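Long-range contacts in gamma-glutamyltranspeptidase (Streptomyces lincolnensis, PDB 6J3I), which probably cleaves and transfers gamma-glutamyl groups, as expected of a gamma-glutamyltranspeptidase of the N-terminal nucleophile clan: residues A[40-45]-A[128-133]; A[10-15]-A[25-30]. The protein carries 1 engineered substitution. One frame throughout, in Å; residues are numbered along the deposited sequence.

Contact 1 of 2, residues A[40-45]-A[128-133]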
loop_
_atom_site.group_PDB
_atom_site.type_symbol
_atom_site.label_atom_id
_atom_site.label_comp_id
_atom_site.label_asym_id
_atom_site.label_seq_id
_atom_site.Cartn_x
_atom_site.Cartn_y
_atom_site.Cartn_z
ATOM N N ALA A 40 10.055 11.662 4.852
ATOM C CA ALA A 40 9.400 10.557 4.167
ATOM C C ALA A 40 10.283 9.921 3.090
ATOM O O ALA A 40 10.384 8.694 3.005
ATOM C CB ALA A 40 8.088 11.027 3.563
ATOM N N VAL A 41 10.916 10.755 2.269
ATOM C CA VAL A 41 11.832 10.252 1.247
ATOM C C VAL A 41 12.897 9.372 1.915
ATOM O O VAL A 41 13.088 8.234 1.511
ATOM C CB VAL A 41 12.461 11.388 0.400
ATOM C CG1 VAL A 41 13.616 10.873 -0.453
ATOM C CG2 VAL A 41 11.407 12.019 -0.504
ATOM N N ALA A 42 13.554 9.886 2.952
ATOM C CA ALA A 42 14.564 9.122 3.691
ATOM C C ALA A 42 14.055 7.789 4.273
ATOM O O ALA A 42 14.708 6.741 4.133
ATOM C CB ALA A 42 15.128 9.973 4.801
ATOM N N GLY A 43 12.903 7.859 4.940
ATOM C CA GLY A 43 12.217 6.683 5.481
ATOM C C GLY A 43 11.850 5.637 4.437
ATOM O O GLY A 43 12.062 4.439 4.644
ATOM N N ALA A 44 11.301 6.104 3.318
ATOM C CA ALA A 44 10.997 5.262 2.145
ATOM C C ALA A 44 12.159 4.399 1.660
ATOM O O ALA A 44 11.977 3.209 1.391
ATOM C CB ALA A 44 10.531 6.131 0.990
ATOM N N PHE A 45 13.341 5.002 1.532
ATOM C CA PHE A 45 14.514 4.284 1.028
ATOM C C PHE A 45 15.115 3.333 2.060
ATOM O O PHE A 45 15.650 2.284 1.687
ATOM C CB PHE A 45 15.550 5.247 0.443
ATOM C CG PHE A 45 15.174 5.742 -0.918
ATOM C CD1 PHE A 45 14.187 6.693 -1.058
ATOM C CD2 PHE A 45 15.764 5.216 -2.063
ATOM C CE1 PHE A 45 13.798 7.140 -2.306
ATOM C CE2 PHE A 45 15.389 5.665 -3.323
ATOM C CZ PHE A 45 14.401 6.629 -3.444
ATOM N N ALA A 128 21.629 13.119 -1.601
ATOM C CA ALA A 128 22.671 12.452 -0.806
ATOM C C ALA A 128 22.386 12.398 0.700
ATOM O O ALA A 128 22.630 11.373 1.346
ATOM C CB ALA A 128 24.013 13.128 -1.049
ATOM N N ASP A 129 21.885 13.505 1.247
ATOM C CA ASP A 129 21.616 13.617 2.688
ATOM C C ASP A 129 20.381 12.839 3.087
ATOM O O ASP A 129 20.266 12.386 4.223
ATOM C CB ASP A 129 21.443 15.081 3.117
ATOM C CG ASP A 129 22.710 15.907 2.924
ATOM O OD1 ASP A 129 23.761 15.347 2.533
ATOM O OD2 ASP A 129 22.654 17.133 3.166
ATOM N N VAL A 130 19.466 12.686 2.145
ATOM C CA VAL A 130 18.187 12.069 2.423
ATOM C C VAL A 130 18.245 10.556 2.262
ATOM O O VAL A 130 17.487 9.862 2.911
ATOM C CB VAL A 130 17.061 12.749 1.599
ATOM C CG1 VAL A 130 16.719 11.989 0.322
ATOM C CG2 VAL A 130 15.829 12.943 2.453
ATOM N N LEU A 131 19.142 10.030 1.433
ATOM C CA LEU A 131 19.264 8.568 1.316
ATOM C C LEU A 131 20.565 7.944 1.846
ATOM O O LEU A 131 20.805 6.759 1.627
ATOM C CB LEU A 131 18.893 8.086 -0.096
ATOM C CG LEU A 131 19.612 8.634 -1.311
ATOM C CD1 LEU A 131 21.047 8.178 -1.319
ATOM C CD2 LEU A 131 18.937 8.183 -2.593
ATOM N N LYS A 132 21.377 8.695 2.585
ATOM C CA LYS A 132 22.523 8.087 3.289
ATOM C C LYS A 132 22.096 7.011 4.317
ATOM O O LYS A 132 22.862 6.090 4.608
ATOM C CB LYS A 132 23.406 9.146 3.958
ATOM C CG LYS A 132 22.739 9.959 5.066
ATOM C CD LYS A 132 23.730 10.920 5.715
ATOM C CE LYS A 132 23.106 11.753 6.833
ATOM N NZ LYS A 132 22.628 13.080 6.351
ATOM N N TYR A 133 20.877 7.127 4.844
ATOM C CA TYR A 133 20.360 6.183 5.840
ATOM C C TYR A 133 20.210 4.776 5.246
ATOM O O TYR A 133 20.739 3.802 5.792
ATOM C CB TYR A 133 19.040 6.698 6.430
ATOM C CG TYR A 133 19.190 8.064 7.079
ATOM C CD1 TYR A 133 19.857 8.205 8.296
ATOM C CD2 TYR A 133 18.710 9.221 6.457
ATOM C CE1 TYR A 133 20.024 9.454 8.886
ATOM C CE2 TYR A 133 18.872 10.472 7.041
ATOM C CZ TYR A 133 19.532 10.584 8.258
ATOM O OH TYR A 133 19.708 11.815 8.854
#
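A helix-helix interface between 36-50 and 127-139 is built round Ala42 and Val130, the pair whose CA atoms lie closest across the two segments. The short axes pass 7.7 Å apart and run in broadly the same direction, with a signed crossing angle of -34°. A small residue permits this approach: Ala42 CB sits 3.0 Å from Val130 O, so short that its exact length is doubtful at this resolution. The same oxygen takes a bent CA-H...O contact from Ala42 CA at 3.1 Å. The two methyls of Val130 take different partners, CG2 reaching Ala42 CB at 3.9 Å while CG1 presses on Val41 CG1 at 3.4 Å. Val41 brings that methyl forward because CG1 stands anti to its backbone N (chi1 168°), and the two valines cross at about a right angle.

In the layered alpha-beta-beta-alpha fold expected of this N-terminal nucleophile family, these helices lie on the helical side, and helix 111-122 packs on the pair through Trp115 against Val41 and Leu119 against Val130. Further along, Tyr133 CD2 comes obliquely to within 4.0 Å of Ala42 CB, while Lys132 CG lies over the centre of one face of the tyrosine ring. Leu131 CD2 reaches the Phe45 ring obliquely, and that ring in turn meets Trp192 and His48 edge-to-face and Trp115 with the planes at about 60°.

Contact 2 of 2, residues A[10-15]-A[25-30]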
loop_
_atom_site.group_PDB
_atom_site.type_symbol
_atom_site.label_atom_id
_atom_site.label_comp_id
_atom_site.label_asym_id
_atom_site.label_seq_id
_atom_site.Cartn_x
_atom_site.Cartn_y
_atom_site.Cartn_z
ATOM N N GLY A 10 3.719 15.883 21.355
ATOM C CA GLY A 10 4.904 16.716 21.237
ATOM C C GLY A 10 4.728 17.929 20.365
ATOM O O GLY A 10 3.612 18.251 19.962
ATOM N N THR A 11 5.845 18.606 20.100
ATOM C CA THR A 11 5.849 19.898 19.402
ATOM C C THR A 11 6.913 20.086 18.313
ATOM O O THR A 11 6.987 21.160 17.706
ATOM C CB THR A 11 6.026 21.043 20.422
ATOM O OG1 THR A 11 7.249 20.857 21.157
ATOM C CG2 THR A 11 4.846 21.091 21.395
ATOM N N PHE A 12 7.711 19.054 18.050
ATOM C CA PHE A 12 8.798 19.126 17.071
ATOM C C PHE A 12 8.542 18.293 15.807
ATOM O O PHE A 12 8.860 18.730 14.701
ATOM C CB PHE A 12 10.124 18.715 17.699
ATOM C CG PHE A 12 11.286 18.843 16.757
ATOM C CD1 PHE A 12 11.846 20.091 16.496
ATOM C CD2 PHE A 12 11.803 17.723 16.101
ATOM C CE1 PHE A 12 12.917 20.223 15.619
ATOM C CE2 PHE A 12 12.870 17.847 15.225
ATOM C CZ PHE A 12 13.425 19.102 14.984
ATOM N N GLY A 13 8.005 17.093 15.969
ATOM C CA GLY A 13 7.691 16.257 14.825
ATOM C C GLY A 13 7.316 14.860 15.241
ATOM O O GLY A 13 7.671 14.415 16.329
ATOM N N MET A 14 6.583 14.173 14.371
ATOM C CA MET A 14 6.164 12.800 14.628
ATOM C C MET A 14 6.320 11.969 13.370
ATOM O O MET A 14 6.105 12.445 12.254
ATOM C CB MET A 14 4.711 12.743 15.106
ATOM C CG MET A 14 4.447 13.371 16.474
ATOM S SD MET A 14 4.939 12.382 17.908
ATOM C CE MET A 14 5.083 13.665 19.152
ATOM N N VAL A 15 6.710 10.717 13.574
ATOM C CA VAL A 15 6.795 9.739 12.516
ATOM C C VAL A 15 6.130 8.437 12.972
ATOM O O VAL A 15 6.339 7.982 14.098
ATOM C CB VAL A 15 8.254 9.481 12.133
ATOM C CG1 VAL A 15 8.339 8.419 11.045
ATOM C CG2 VAL A 15 8.916 10.774 11.663
ATOM N N SER A 25 14.971 6.913 11.196
ATOM C CA SER A 25 15.714 7.511 10.077
ATOM C C SER A 25 15.016 8.770 9.530
ATOM O O SER A 25 15.670 9.782 9.279
ATOM C CB SER A 25 15.939 6.484 8.962
ATOM O OG SER A 25 16.810 5.456 9.393
ATOM N N ALA A 26 13.697 8.698 9.356
ATOM C CA ALA A 26 12.887 9.859 8.976
ATOM C C ALA A 26 12.939 10.962 10.047
ATOM O O ALA A 26 12.997 12.148 9.718
ATOM C CB ALA A 26 11.447 9.435 8.724
ATOM N N MET A 27 12.925 10.559 11.319
ATOM C CA MET A 27 13.009 11.500 12.446
ATOM C C MET A 27 14.383 12.182 12.539
ATOM O O MET A 27 14.464 13.377 12.844
ATOM C CB MET A 27 12.684 10.793 13.761
ATOM C CG MET A 27 12.523 11.713 14.951
ATOM S SD MET A 27 10.939 12.556 14.950
ATOM C CE MET A 27 11.335 14.011 15.916
ATOM N N ALA A 28 15.451 11.428 12.285
ATOM C CA ALA A 28 16.789 12.018 12.162
ATOM C C ALA A 28 16.837 13.169 11.133
ATOM O O ALA A 28 17.548 14.161 11.340
ATOM C CB ALA A 28 17.821 10.952 11.825
ATOM N N VAL A 29 16.067 13.049 10.048
ATOM C CA VAL A 29 15.968 14.122 9.049
ATOM C C VAL A 29 15.337 15.376 9.670
ATOM O O VAL A 29 15.903 16.470 9.567
ATOM C CB VAL A 29 15.233 13.663 7.774
ATOM C CG1 VAL A 29 14.978 14.824 6.819
ATOM C CG2 VAL A 29 16.047 12.591 7.071
ATOM N N LEU A 30 14.192 15.212 10.324
ATOM C CA LEU A 30 13.568 16.303 11.100
ATOM C C LEU A 30 14.523 16.934 12.130
ATOM O O LEU A 30 14.557 18.155 12.269
ATOM C CB LEU A 30 12.290 15.812 11.798
ATOM C CG LEU A 30 10.921 15.904 11.090
ATOM C CD1 LEU A 30 11.013 15.898 9.572
ATOM C CD2 LEU A 30 9.983 14.801 11.587
#
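Leu30 O meets the rim of the Phe12 ring, near the ring plane, 3.1 Å from Phe12 CZ and 3.4 Å from Phe12 CE2. Farther round that rim, Met27 CE lies in plane with the ring, 3.7 Å from Phe12 CD2. In the phenylalanine CG stands anti to the backbone N (chi1 -177°), which brings the ring end close to the helix, and the methionine, bent at chi2 (77°), carries its methyl to meet it and to lie 3.7 Å from Gly13 O. A serine in place of Phe12 would remove this rim, and would probably strip Leu30 O of its aromatic neighbour and leave the Met27 methyl free to turn.

Phe12 and Gly13 both face Arg617, forming a classic beta bulge, and the arginine adds a cation-pi contact to the ring. Just beyond, strand 13-15 runs nearly antiparallel to helix 25-30, at 164°, so the helix folds back along the strand that precedes it. Gly13, lacking a side chain, lets its CA come 4.2 Å from Leu30 CD2. Val15 straddles the helix surface: CG1 is 4.0 Å from Ala26 CB, and CG2 approaches Leu30 CD2. Strand and helix are therefore held by apolar packing, with the ring's weakly positive edge probably favouring the carbonyl of Leu30.

Helix 20-31 joins the two cases, for it supplies one half of contact 2 and packs on both helices of contact 1. Val29, which takes no part in contact 2, places CG2 3.6 Å from Ala42 CB and 3.5 Å from Tyr133 CE2. Both contacts are mainly buried, each with one partly exposed aromatic, Tyr133 in contact 1 and Phe12 in contact 2. Their chemistry follows their place: helix against helix in contact 1 pairs alanine, valine and leucine with two rings met obliquely, whereas helix against strand in contact 2 adds a thioether and a ring met at its edge by a carbonyl. Their centres lie 13 Å apart.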